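Local structure of coclaurine N-methyltransferase (Coptis japonica, 6GKV) at residues A[195-200]-A[222-227]; A[274-279]-A[345-350]; A[226-231]-A[256-261]. The protein catalyses the S-adenosyl-L-methionine-dependent N-methylation of tetrahydroisoquinolines such as coclaurine in alkaloid biosynthesis. All blocks are in the same frame, centred on the assembly; numbering follows the deposited sequence.

Interaction 1 of 3, residues A[195-200]-A[222-227]; sequences LVIELF and LLFLEH. With SAH (S-adenosyl-L-homocysteine), chain C; F2W (6,7-dimethoxy-2-methyl-1,2,3,4-tetrahydroisoquinolin-2-ium), chain D.
E198, just past the end of strand 191-197, leans against E226 of the neighbouring parallel strand 221-230. Its CB lies 3.5 Å from CAO, the N-methyl carbon of the bound N-methylheliamine (F2W). CG, anti to the carbonyl carbon (chi1 -67°), sits 3.6 Å from E226 OE2, and CD too is nearest that oxygen. From there the chain runs extended, and the two carboxylate oxygens divide: OE1 accepts a hydrogen bond from F2W NAH at 2.8 Å, while OE2 accepts one from C94 N and comes within 2.7 Å of E226 OE2. The two acids lie side by side and point the same way, their carboxylate planes 42° apart. E226 is held in turn through its OE1, hydrogen-bonded to Y115 OH and H346 NE2. E226 O takes both E198 N (2.8 Å) and a water that also receives the N-H of L199; V196 N donates to F224 O and V196 O accepts E226 N. L225 CD1 stands over the centre of the F200 ring, 4.3 Å from its centroid. Through I197 O and E198 OE1, the SAH amine and the methylated product's nitrogen meet the C-terminal end of strand 191-197, as expected of a Rossmann-like methyltransferase.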
loop_
_atom_site.group_PDB
_atom_site.type_symbol
_atom_site.label_atom_id
_atom_site.label_comp_id
_atom_site.label_asym_id
_atom_site.label_seq_id
_atom_site.Cartn_x
_atom_site.Cartn_y
_atom_site.Cartn_z
ATOM N N LEU A 195 20.154 -9.270 0.422
ATOM C CA LEU A 195 19.408 -9.310 -0.813
ATOM C C LEU A 195 18.522 -10.535 -0.820
ATOM O O LEU A 195 18.991 -11.638 -0.578
ATOM C CB LEU A 195 20.363 -9.333 -1.996
ATOM C CG LEU A 195 21.355 -8.174 -1.986
ATOM C CD1 LEU A 195 22.441 -8.425 -3.004
ATOM C CD2 LEU A 195 20.622 -6.900 -2.311
ATOM N N VAL A 196 17.240 -10.336 -1.088
ATOM C CA VAL A 196 16.284 -11.427 -1.123
ATOM C C VAL A 196 15.501 -11.420 -2.432
ATOM O O VAL A 196 14.547 -10.652 -2.579
ATOM C CB VAL A 196 15.289 -11.350 0.053
ATOM C CG1 VAL A 196 14.408 -12.613 0.078
ATOM C CG2 VAL A 196 16.030 -11.222 1.377
ATOM N N ILE A 197 15.886 -12.278 -3.373
ATOM C CA ILE A 197 15.243 -12.294 -4.681
ATOM C C ILE A 197 14.273 -13.466 -4.848
ATOM O O ILE A 197 14.674 -14.588 -5.130
ATOM C CB ILE A 197 16.283 -12.331 -5.818
ATOM C CG1 ILE A 197 17.345 -11.273 -5.565
ATOM C CG2 ILE A 197 15.606 -12.113 -7.203
ATOM C CD1 ILE A 197 16.783 -9.875 -5.378
ATOM N N GLU A 198 12.992 -13.172 -4.657
ATOM C CA GLU A 198 11.897 -14.105 -4.922
ATOM C C GLU A 198 12.008 -15.328 -4.031
ATOM O O GLU A 198 12.115 -16.441 -4.509
ATOM C CB GLU A 198 11.854 -14.485 -6.411
ATOM C CG GLU A 198 11.478 -13.299 -7.300
ATOM C CD GLU A 198 11.279 -13.657 -8.760
ATOM O OE1 GLU A 198 11.041 -14.847 -9.075
ATOM O OE2 GLU A 198 11.379 -12.739 -9.602
ATOM N N LEU A 199 11.969 -15.095 -2.721
ATOM C CA LEU A 199 12.056 -16.164 -1.736
ATOM C C LEU A 199 10.778 -16.227 -0.916
ATOM O O LEU A 199 10.272 -17.309 -0.615
ATOM C CB LEU A 199 13.249 -15.948 -0.816
ATOM C CG LEU A 199 13.315 -16.867 0.407
ATOM C CD1 LEU A 199 13.705 -18.285 -0.006
ATOM C CD2 LEU A 199 14.266 -16.310 1.460
ATOM N N PHE A 200 10.250 -15.051 -0.590
ATOM C CA PHE A 200 9.093 -14.894 0.297
ATOM C C PHE A 200 7.840 -15.562 -0.205
ATOM O O PHE A 200 6.988 -15.956 0.597
ATOM C CB PHE A 200 8.794 -13.397 0.524
ATOM C CG PHE A 200 9.687 -12.744 1.536
ATOM C CD1 PHE A 200 10.981 -13.206 1.751
ATOM C CD2 PHE A 200 9.216 -11.698 2.316
ATOM C CE1 PHE A 200 11.810 -12.613 2.716
ATOM C CE2 PHE A 200 10.040 -11.100 3.295
ATOM C CZ PHE A 200 11.334 -11.557 3.491
ATOM N N LEU A 222 21.048 -2.239 4.750
ATOM C CA LEU A 222 19.779 -2.268 4.026
ATOM C C LEU A 222 19.336 -3.682 3.712
ATOM O O LEU A 222 20.143 -4.612 3.670
ATOM C CB LEU A 222 19.875 -1.463 2.727
ATOM C CG LEU A 222 20.391 -0.039 2.935
ATOM C CD1 LEU A 222 20.405 0.758 1.652
ATOM C CD2 LEU A 222 19.562 0.660 4.003
ATOM N N LEU A 223 18.030 -3.821 3.524
ATOM C CA LEU A 223 17.404 -5.033 3.034
ATOM C C LEU A 223 16.749 -4.741 1.683
ATOM O O LEU A 223 15.857 -3.894 1.603
ATOM C CB LEU A 223 16.348 -5.542 4.020
ATOM C CG LEU A 223 15.484 -6.669 3.438
ATOM C CD1 LEU A 223 16.361 -7.855 3.097
ATOM C CD2 LEU A 223 14.341 -7.088 4.376
ATOM N N PHE A 224 17.193 -5.414 0.622
ATOM C CA PHE A 224 16.528 -5.261 -0.672
ATOM C C PHE A 224 15.726 -6.521 -1.042
ATOM O O PHE A 224 16.249 -7.650 -1.026
ATOM C CB PHE A 224 17.526 -4.947 -1.775
ATOM C CG PHE A 224 16.890 -4.881 -3.142
ATOM C CD1 PHE A 224 16.139 -3.773 -3.522
ATOM C CD2 PHE A 224 17.015 -5.929 -4.034
ATOM C CE1 PHE A 224 15.540 -3.713 -4.774
ATOM C CE2 PHE A 224 16.412 -5.876 -5.286
ATOM C CZ PHE A 224 15.675 -4.764 -5.657
ATOM N N LEU A 225 14.459 -6.317 -1.389
ATOM C CA LEU A 225 13.543 -7.420 -1.687
ATOM C C LEU A 225 12.907 -7.352 -3.072
ATOM O O LEU A 225 12.404 -6.320 -3.470
ATOM C CB LEU A 225 12.428 -7.459 -0.649
ATOM C CG LEU A 225 11.290 -8.433 -0.942
ATOM C CD1 LEU A 225 11.821 -9.826 -0.846
ATOM C CD2 LEU A 225 10.144 -8.226 0.039
ATOM N N GLU A 226 12.914 -8.472 -3.787
ATOM C CA GLU A 226 12.099 -8.620 -4.985
ATOM C C GLU A 226 11.093 -9.761 -4.795
ATOM O O GLU A 226 11.456 -10.865 -4.357
ATOM C CB GLU A 226 12.956 -8.883 -6.227
ATOM C CG GLU A 226 12.130 -8.991 -7.526
ATOM C CD GLU A 226 12.960 -9.404 -8.748
ATOM O OE1 GLU A 226 13.644 -8.541 -9.333
ATOM O OE2 GLU A 226 12.937 -10.590 -9.129
ATOM N N HIS A 227 9.827 -9.484 -5.108
ATOM C CA HIS A 227 8.818 -10.521 -5.136
ATOM C C HIS A 227 7.890 -10.274 -6.291
ATOM O O HIS A 227 7.586 -9.134 -6.602
ATOM C CB HIS A 227 8.019 -10.569 -3.846
ATOM C CG HIS A 227 7.286 -9.304 -3.542
ATOM N ND1 HIS A 227 5.957 -9.124 -3.862
ATOM C CD2 HIS A 227 7.685 -8.165 -2.929
ATOM C CE1 HIS A 227 5.568 -7.928 -3.455
ATOM N NE2 HIS A 227 6.596 -7.324 -2.885
HETATM N N SAH C . 17.218 -16.114 -5.821
HETATM C CA SAH C . 17.542 -17.018 -6.915
HETATM C CB SAH C . 16.497 -18.117 -7.040
HETATM C CG SAH C . 15.067 -17.723 -6.681
HETATM S SD SAH C . 13.979 -19.175 -6.646
HETATM C C SAH C . 17.656 -16.281 -8.241
HETATM O O SAH C . 17.189 -15.144 -8.317
HETATM O OXT SAH C . 18.197 -16.798 -9.233
HETATM C "C5'" SAH C . 13.918 -19.235 -4.834
HETATM C "C4'" SAH C . 15.248 -19.596 -4.162
HETATM O "O4'" SAH C . 15.090 -19.665 -2.754
HETATM C "C3'" SAH C . 15.783 -20.952 -4.604
HETATM O "O3'" SAH C . 17.185 -20.881 -4.682
HETATM C "C2'" SAH C . 15.449 -21.898 -3.478
HETATM O "O2'" SAH C . 16.449 -22.884 -3.402
HETATM C "C1'" SAH C . 15.448 -20.956 -2.275
HETATM N N9 SAH C . 14.548 -21.395 -1.184
HETATM C C8 SAH C . 13.213 -21.733 -1.256
HETATM N N7 SAH C . 12.790 -22.076 -0.012
HETATM C C5 SAH C . 13.836 -21.965 0.853
HETATM C C6 SAH C . 13.972 -22.196 2.227
HETATM N N6 SAH C . 12.939 -22.613 2.964
HETATM N N1 SAH C . 15.201 -21.992 2.828
HETATM C C2 SAH C . 16.283 -21.570 2.074
HETATM N N3 SAH C . 16.142 -21.342 0.720
HETATM C C4 SAH C . 14.941 -21.540 0.123
HETATM C CAM F2W D . 6.682 -19.181 -13.970
HETATM O OAK F2W D . 5.794 -18.629 -12.971
HETATM C CAB F2W D . 6.492 -18.328 -11.828
HETATM C CAA F2W D . 7.876 -18.500 -11.705
HETATM C CAF F2W D . 8.477 -18.174 -10.492
HETATM C CAJ F2W D . 9.842 -18.275 -10.289
HETATM C CAI F2W D . 10.348 -18.407 -8.816
HETATM N NAH F2W D . 9.835 -17.202 -8.145
HETATM C CAO F2W D . 10.098 -17.509 -6.726
HETATM C CAG F2W D . 8.396 -17.435 -8.299
HETATM C CAE F2W D . 7.744 -17.623 -9.476
HETATM C CAD F2W D . 6.363 -17.482 -9.587
HETATM C CAC F2W D . 5.748 -17.800 -10.785
HETATM O OAL F2W D . 4.402 -17.698 -11.015
HETATM C CAN F2W D . 3.558 -17.156 -9.982
HETATM O O HOH W 1 10.755 -12.494 -2.286
#

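Interaction 2 of 3, residues A[274-279]-A[345-350]; sequences VNHWTL and SHVLFK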
loop_
_atom_site.group_PDB
_atom_site.type_symbol
_atom_site.label_atom_id
_atom_site.label_comp_id
_atom_site.label_asym_id
_atom_site.label_seq_id
_atom_site.Cartn_x
_atom_site.Cartn_y
_atom_site.Cartn_z
ATOM N N VAL A 274 12.062 2.224 2.722
ATOM C CA VAL A 274 12.770 3.412 2.283
ATOM C C VAL A 274 12.386 3.785 0.854
ATOM O O VAL A 274 12.205 4.962 0.529
ATOM C CB VAL A 274 14.282 3.192 2.389
ATOM C CG1 VAL A 274 15.045 4.180 1.488
ATOM C CG2 VAL A 274 14.697 3.311 3.860
ATOM N N ASN A 275 12.259 2.769 0.006
ATOM C CA ASN A 275 11.797 2.979 -1.350
ATOM C C ASN A 275 10.960 1.816 -1.795
ATOM O O ASN A 275 10.944 0.777 -1.163
ATOM C CB ASN A 275 12.956 3.174 -2.314
ATOM C CG ASN A 275 12.646 4.194 -3.384
ATOM O OD1 ASN A 275 11.486 4.398 -3.748
ATOM N ND2 ASN A 275 13.682 4.869 -3.876
ATOM N N HIS A 276 10.268 2.004 -2.905
ATOM C CA HIS A 276 9.359 1.015 -3.413
ATOM C C HIS A 276 9.176 1.263 -4.897
ATOM O O HIS A 276 8.809 2.358 -5.313
ATOM C CB HIS A 276 8.028 1.082 -2.676
ATOM C CG HIS A 276 7.061 0.024 -3.089
ATOM N ND1 HIS A 276 5.705 0.115 -2.834
ATOM C CD2 HIS A 276 7.243 -1.145 -3.744
ATOM C CE1 HIS A 276 5.099 -0.951 -3.317
ATOM N NE2 HIS A 276 6.009 -1.731 -3.876
ATOM N N TRP A 277 9.481 0.252 -5.696
ATOM C CA TRP A 277 9.267 0.333 -7.120
ATOM C C TRP A 277 8.398 -0.846 -7.487
ATOM O O TRP A 277 8.388 -1.840 -6.761
ATOM C CB TRP A 277 10.568 0.240 -7.902
ATOM C CG TRP A 277 11.673 1.156 -7.511
ATOM C CD1 TRP A 277 12.070 2.283 -8.184
ATOM C CD2 TRP A 277 12.586 1.004 -6.421
ATOM N NE1 TRP A 277 13.150 2.864 -7.557
ATOM C CE2 TRP A 277 13.493 2.089 -6.448
ATOM C CE3 TRP A 277 12.721 0.064 -5.374
ATOM C CZ2 TRP A 277 14.509 2.278 -5.517
ATOM C CZ3 TRP A 277 13.737 0.241 -4.437
ATOM C CH2 TRP A 277 14.618 1.341 -4.521
ATOM N N THR A 278 7.670 -0.750 -8.591
ATOM C CA THR A 278 7.258 -1.951 -9.286
ATOM C C THR A 278 7.854 -1.922 -10.683
ATOM O O THR A 278 8.588 -0.991 -11.053
ATOM C CB THR A 278 5.746 -2.120 -9.395
ATOM O OG1 THR A 278 5.202 -1.097 -10.243
ATOM C CG2 THR A 278 5.085 -2.122 -8.007
ATOM N N LEU A 279 7.513 -2.944 -11.455
ATOM C CA LEU A 279 8.175 -3.264 -12.712
ATOM C C LEU A 279 7.199 -4.092 -13.567
ATOM O O LEU A 279 6.599 -5.051 -13.068
ATOM C CB LEU A 279 9.461 -4.008 -12.377
ATOM C CG LEU A 279 10.514 -4.615 -13.278
ATOM C CD1 LEU A 279 11.877 -4.232 -12.742
ATOM C CD2 LEU A 279 10.367 -6.109 -13.211
ATOM N N SER A 345 7.627 -6.507 -7.825
ATOM C CA SER A 345 7.762 -5.437 -6.836
ATOM C C SER A 345 9.135 -5.421 -6.190
ATOM O O SER A 345 9.631 -6.463 -5.727
ATOM C CB SER A 345 6.691 -5.601 -5.758
ATOM O OG SER A 345 6.867 -4.684 -4.690
ATOM N N HIS A 346 9.748 -4.241 -6.145
ATOM C CA HIS A 346 11.002 -4.028 -5.410
ATOM C C HIS A 346 10.824 -3.136 -4.175
ATOM O O HIS A 346 10.370 -1.985 -4.274
ATOM C CB HIS A 346 12.067 -3.411 -6.318
ATOM C CG HIS A 346 12.572 -4.342 -7.383
ATOM N ND1 HIS A 346 13.425 -3.936 -8.384
ATOM C CD2 HIS A 346 12.344 -5.657 -7.590
ATOM C CE1 HIS A 346 13.701 -4.961 -9.171
ATOM N NE2 HIS A 346 13.067 -6.020 -8.705
ATOM N N VAL A 347 11.220 -3.660 -3.019
ATOM C CA VAL A 347 11.159 -2.906 -1.782
ATOM C C VAL A 347 12.531 -2.756 -1.126
ATOM O O VAL A 347 13.259 -3.744 -0.939
ATOM C CB VAL A 347 10.205 -3.553 -0.771
ATOM C CG1 VAL A 347 9.931 -2.581 0.360
ATOM C CG2 VAL A 347 8.896 -3.966 -1.450
ATOM N N LEU A 348 12.879 -1.514 -0.765
ATOM C CA LEU A 348 14.117 -1.269 -0.031
ATOM C C LEU A 348 13.777 -0.949 1.423
ATOM O O LEU A 348 12.972 -0.062 1.698
ATOM C CB LEU A 348 14.936 -0.143 -0.679
ATOM C CG LEU A 348 16.330 0.133 -0.086
ATOM C CD1 LEU A 348 17.250 -1.077 -0.208
ATOM C CD2 LEU A 348 16.984 1.371 -0.707
ATOM N N PHE A 349 14.353 -1.709 2.343
ATOM C CA PHE A 349 14.113 -1.535 3.777
ATOM C C PHE A 349 15.387 -1.102 4.502
ATOM O O PHE A 349 16.477 -1.558 4.152
ATOM C CB PHE A 349 13.652 -2.832 4.450
ATOM C CG PHE A 349 12.362 -3.407 3.933
ATOM C CD1 PHE A 349 11.145 -2.996 4.453
ATOM C CD2 PHE A 349 12.377 -4.442 2.986
ATOM C CE1 PHE A 349 9.953 -3.567 4.009
ATOM C CE2 PHE A 349 11.196 -5.038 2.538
ATOM C CZ PHE A 349 9.980 -4.607 3.054
ATOM N N LYS A 350 15.237 -0.281 5.541
ATOM C CA LYS A 350 16.296 -0.076 6.544
ATOM C C LYS A 350 15.858 -0.683 7.887
ATOM O O LYS A 350 14.691 -1.047 8.048
ATOM C CB LYS A 350 16.612 1.408 6.714
ATOM C CG LYS A 350 15.578 2.128 7.548
ATOM C CD LYS A 350 15.863 3.623 7.640
ATOM C CE LYS A 350 14.695 4.356 8.285
ATOM N NZ LYS A 350 14.780 5.823 8.024
#
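W277 and H346 face each other as a hydrogen-bonded antiparallel pair, their side chains crossing at about a right angle. The indole presents its edge to the other strand: CE3 is 3.7 Å from H346 CB, and CZ3 is 4.0 Å from L348 CB. In W277, chi1 of -52° sets CG beside the backbone N; the side chain lies alongside that of L348, pointing the same way. N275 CG sits over one face of the indole toward its rim. R118 makes a cation-pi contact with this ring and bonds through NH1 to H346 ND1, while H346 NE2 is bonded to E226 OE1. L279 CD1 approaches H346 CE1 obliquely. These are the two last strands of the mixed sheet that carries the Rossmann-like fold, running antiparallel, and a classic beta bulge interrupts the outermost strand within this chain: V274 and N275 both face L348, whose O takes V274 N at 2.7 Å and N275 N only weakly at 3.4 Å. At the bulge itself, V274 CG2 rests on the aliphatic part of K350, 3.9 Å from its CB. On the sheet face of H276, V347 and S345, the H276 ring points an edge across the strands. CD2 meets H346 O in the ring plane at 3.3 Å, and NE2 shares a hydrogen bond with S345 OG at 3.2 Å. The second subunit takes up three polar ends: H276 ND1 bonds to its Y266 OH, N275 OD1, which also accepts the N-H of H276, to its Q52 NE2, and K350 NZ forms a salt bridge with its D269.

Interaction 3 of 3, residues A[226-231]-A[256-261]; sequences EHICHK and MIIPSA
H230 and S260 form a single backbone bridge where the end of strand 221-230, in the central sheet of the Rossmann-like fold, meets residues 259-261, which follow the short strand 257-258; the touching parts run 70° apart. Two hydrogen bonds make it: H230 N to P259 O and A261 N to H230 O, both 3.0 Å. Around this bridge the side chains close in. C229 SG touches A261 CB at 3.7 Å, and I228 CD1 meets I258 CD1 at 3.6 Å; I258 itself touches the bound N-methylheliamine. H227 slides past P259 in the opposite direction, with ND1 3.6 Å from P259 CG, and its CE1 edge faces S260 O. In H227, chi1 of 60° sets CG between the backbone N and the carbonyl carbon; ND1, farther along the ring, donates to I228 O. An alanine at H227 would probably leave I228 O without that donor and open a gap beside P259. Farther out, F264 meets the H227 ring edge-to-face, E201 accepts the N-H of I228, and E341 holds H230 NE2. The ND1 of H227 approaches I228 O from above the carbonyl plane, 59° out of it, at 3.0 Å.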
loop_
_atom_site.group_PDB
_atom_site.type_symbol
_atom_site.label_atom_id
_atom_site.label_comp_id
_atom_site.label_asym_id
_atom_site.label_seq_id
_atom_site.Cartn_x
_atom_site.Cartn_y
_atom_site.Cartn_z
ATOM N N GLU A 226 12.914 -8.472 -3.787
ATOM C CA GLU A 226 12.099 -8.620 -4.985
ATOM C C GLU A 226 11.093 -9.761 -4.795
ATOM O O GLU A 226 11.456 -10.865 -4.357
ATOM C CB GLU A 226 12.956 -8.883 -6.227
ATOM C CG GLU A 226 12.130 -8.991 -7.526
ATOM C CD GLU A 226 12.960 -9.404 -8.748
ATOM O OE1 GLU A 226 13.644 -8.541 -9.333
ATOM O OE2 GLU A 226 12.937 -10.590 -9.129
ATOM N N HIS A 227 9.827 -9.484 -5.108
ATOM C CA HIS A 227 8.818 -10.521 -5.136
ATOM C C HIS A 227 7.890 -10.274 -6.291
ATOM O O HIS A 227 7.586 -9.134 -6.602
ATOM C CB HIS A 227 8.019 -10.569 -3.846
ATOM C CG HIS A 227 7.286 -9.304 -3.542
ATOM N ND1 HIS A 227 5.957 -9.124 -3.862
ATOM C CD2 HIS A 227 7.685 -8.165 -2.929
ATOM C CE1 HIS A 227 5.568 -7.928 -3.455
ATOM N NE2 HIS A 227 6.596 -7.324 -2.885
ATOM N N ILE A 228 7.441 -11.334 -6.939
ATOM C CA ILE A 228 6.444 -11.149 -7.959
ATOM C C ILE A 228 5.156 -10.814 -7.207
ATOM O O ILE A 228 5.060 -11.090 -6.011
ATOM C CB ILE A 228 6.316 -12.398 -8.857
ATOM C CG1 ILE A 228 6.135 -13.654 -8.008
ATOM C CG2 ILE A 228 7.576 -12.541 -9.687
ATOM C CD1 ILE A 228 4.716 -13.946 -7.626
ATOM N N CYS A 229 4.179 -10.208 -7.880
ATOM C CA CYS A 229 2.943 -9.815 -7.204
ATOM C C CYS A 229 1.796 -9.670 -8.182
ATOM O O CYS A 229 2.003 -9.745 -9.404
ATOM C CB CYS A 229 3.146 -8.499 -6.472
ATOM S SG CYS A 229 3.420 -7.156 -7.629
ATOM N N HIS A 230 0.584 -9.496 -7.652
ATOM C CA HIS A 230 -0.444 -8.832 -8.429
ATOM C C HIS A 230 -0.572 -7.403 -7.907
ATOM O O HIS A 230 -0.443 -7.158 -6.707
ATOM C CB HIS A 230 -1.793 -9.538 -8.363
ATOM C CG HIS A 230 -2.842 -8.838 -9.175
ATOM N ND1 HIS A 230 -3.674 -7.879 -8.644
ATOM C CD2 HIS A 230 -3.136 -8.909 -10.501
ATOM C CE1 HIS A 230 -4.470 -7.418 -9.601
ATOM N NE2 HIS A 230 -4.162 -8.027 -10.732
ATOM N N LYS A 231 -0.833 -6.457 -8.792
ATOM C CA LYS A 231 -0.748 -5.048 -8.397
ATOM C C LYS A 231 -1.717 -4.680 -7.269
ATOM O O LYS A 231 -1.440 -3.790 -6.479
ATOM C CB LYS A 231 -0.985 -4.141 -9.599
ATOM C CG LYS A 231 -2.430 -4.055 -10.104
ATOM C CD LYS A 231 -2.518 -2.933 -11.154
ATOM C CE LYS A 231 -3.755 -3.033 -12.026
ATOM N NZ LYS A 231 -3.585 -2.247 -13.283
ATOM N N MET A 256 3.168 -21.754 -2.535
ATOM C CA MET A 256 3.245 -20.440 -3.173
ATOM C C MET A 256 2.209 -19.459 -2.664
ATOM O O MET A 256 1.051 -19.824 -2.443
ATOM C CB MET A 256 3.101 -20.571 -4.692
ATOM C CG MET A 256 4.390 -20.965 -5.396
ATOM S SD MET A 256 5.362 -19.501 -5.792
ATOM C CE MET A 256 4.022 -18.400 -6.125
ATOM N N ILE A 257 2.647 -18.219 -2.477
ATOM C CA ILE A 257 1.765 -17.081 -2.193
ATOM C C ILE A 257 1.992 -15.992 -3.247
ATOM O O ILE A 257 3.131 -15.736 -3.661
ATOM C CB ILE A 257 2.001 -16.492 -0.781
ATOM C CG1 ILE A 257 1.289 -17.315 0.284
ATOM C CG2 ILE A 257 1.453 -15.112 -0.674
ATOM C CD1 ILE A 257 1.582 -16.831 1.690
ATOM N N ILE A 258 0.902 -15.399 -3.729
ATOM C CA ILE A 258 1.019 -14.218 -4.584
ATOM C C ILE A 258 0.669 -12.970 -3.781
ATOM O O ILE A 258 -0.516 -12.725 -3.498
ATOM C CB ILE A 258 0.100 -14.297 -5.816
ATOM C CG1 ILE A 258 0.294 -15.636 -6.523
ATOM C CG2 ILE A 258 0.358 -13.110 -6.749
ATOM C CD1 ILE A 258 1.685 -15.818 -7.096
ATOM N N PRO A 259 1.694 -12.199 -3.376
ATOM C CA PRO A 259 1.396 -10.978 -2.609
ATOM C C PRO A 259 0.857 -9.842 -3.499
ATOM O O PRO A 259 1.054 -9.838 -4.709
ATOM C CB PRO A 259 2.763 -10.598 -1.977
ATOM C CG PRO A 259 3.781 -11.643 -2.464
ATOM C CD PRO A 259 3.142 -12.360 -3.644
ATOM N N SER A 260 0.142 -8.904 -2.903
ATOM C CA SER A 260 -0.101 -7.611 -3.546
ATOM C C SER A 260 1.204 -6.876 -3.669
ATOM O O SER A 260 2.155 -7.152 -2.930
ATOM C CB SER A 260 -1.072 -6.774 -2.730
ATOM O OG SER A 260 -0.563 -6.679 -1.408
ATOM N N ALA A 261 1.254 -5.919 -4.581
ATOM C CA ALA A 261 2.437 -5.074 -4.678
ATOM C C ALA A 261 2.657 -4.306 -3.369
ATOM O O ALA A 261 3.791 -3.986 -3.029
ATOM C CB ALA A 261 2.322 -4.126 -5.854
#

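Reading from the N terminus, interaction 1 closes first: the chain leaves strand 191-197, makes helix 206-215 and returns as strand 221-230, its parallel neighbour. Interaction 3 opens on that same strand, sharing E226 and H227 with interaction 1, and closes a helix-free excursion that includes strand 235-236 and ends at strand 257-258. Interaction 2 comes last and closes the longest loop, in which strand 272-279 is followed by three helices before strand 342-350 comes back antiparallel. Apart from that overlap, none nests or crosses. Strands 221-230 and 342-350 are neighbours, with S345 N bonded to H227 O, so the ligand-binding strand ends are tied through the sheet to the strand facing the second subunit.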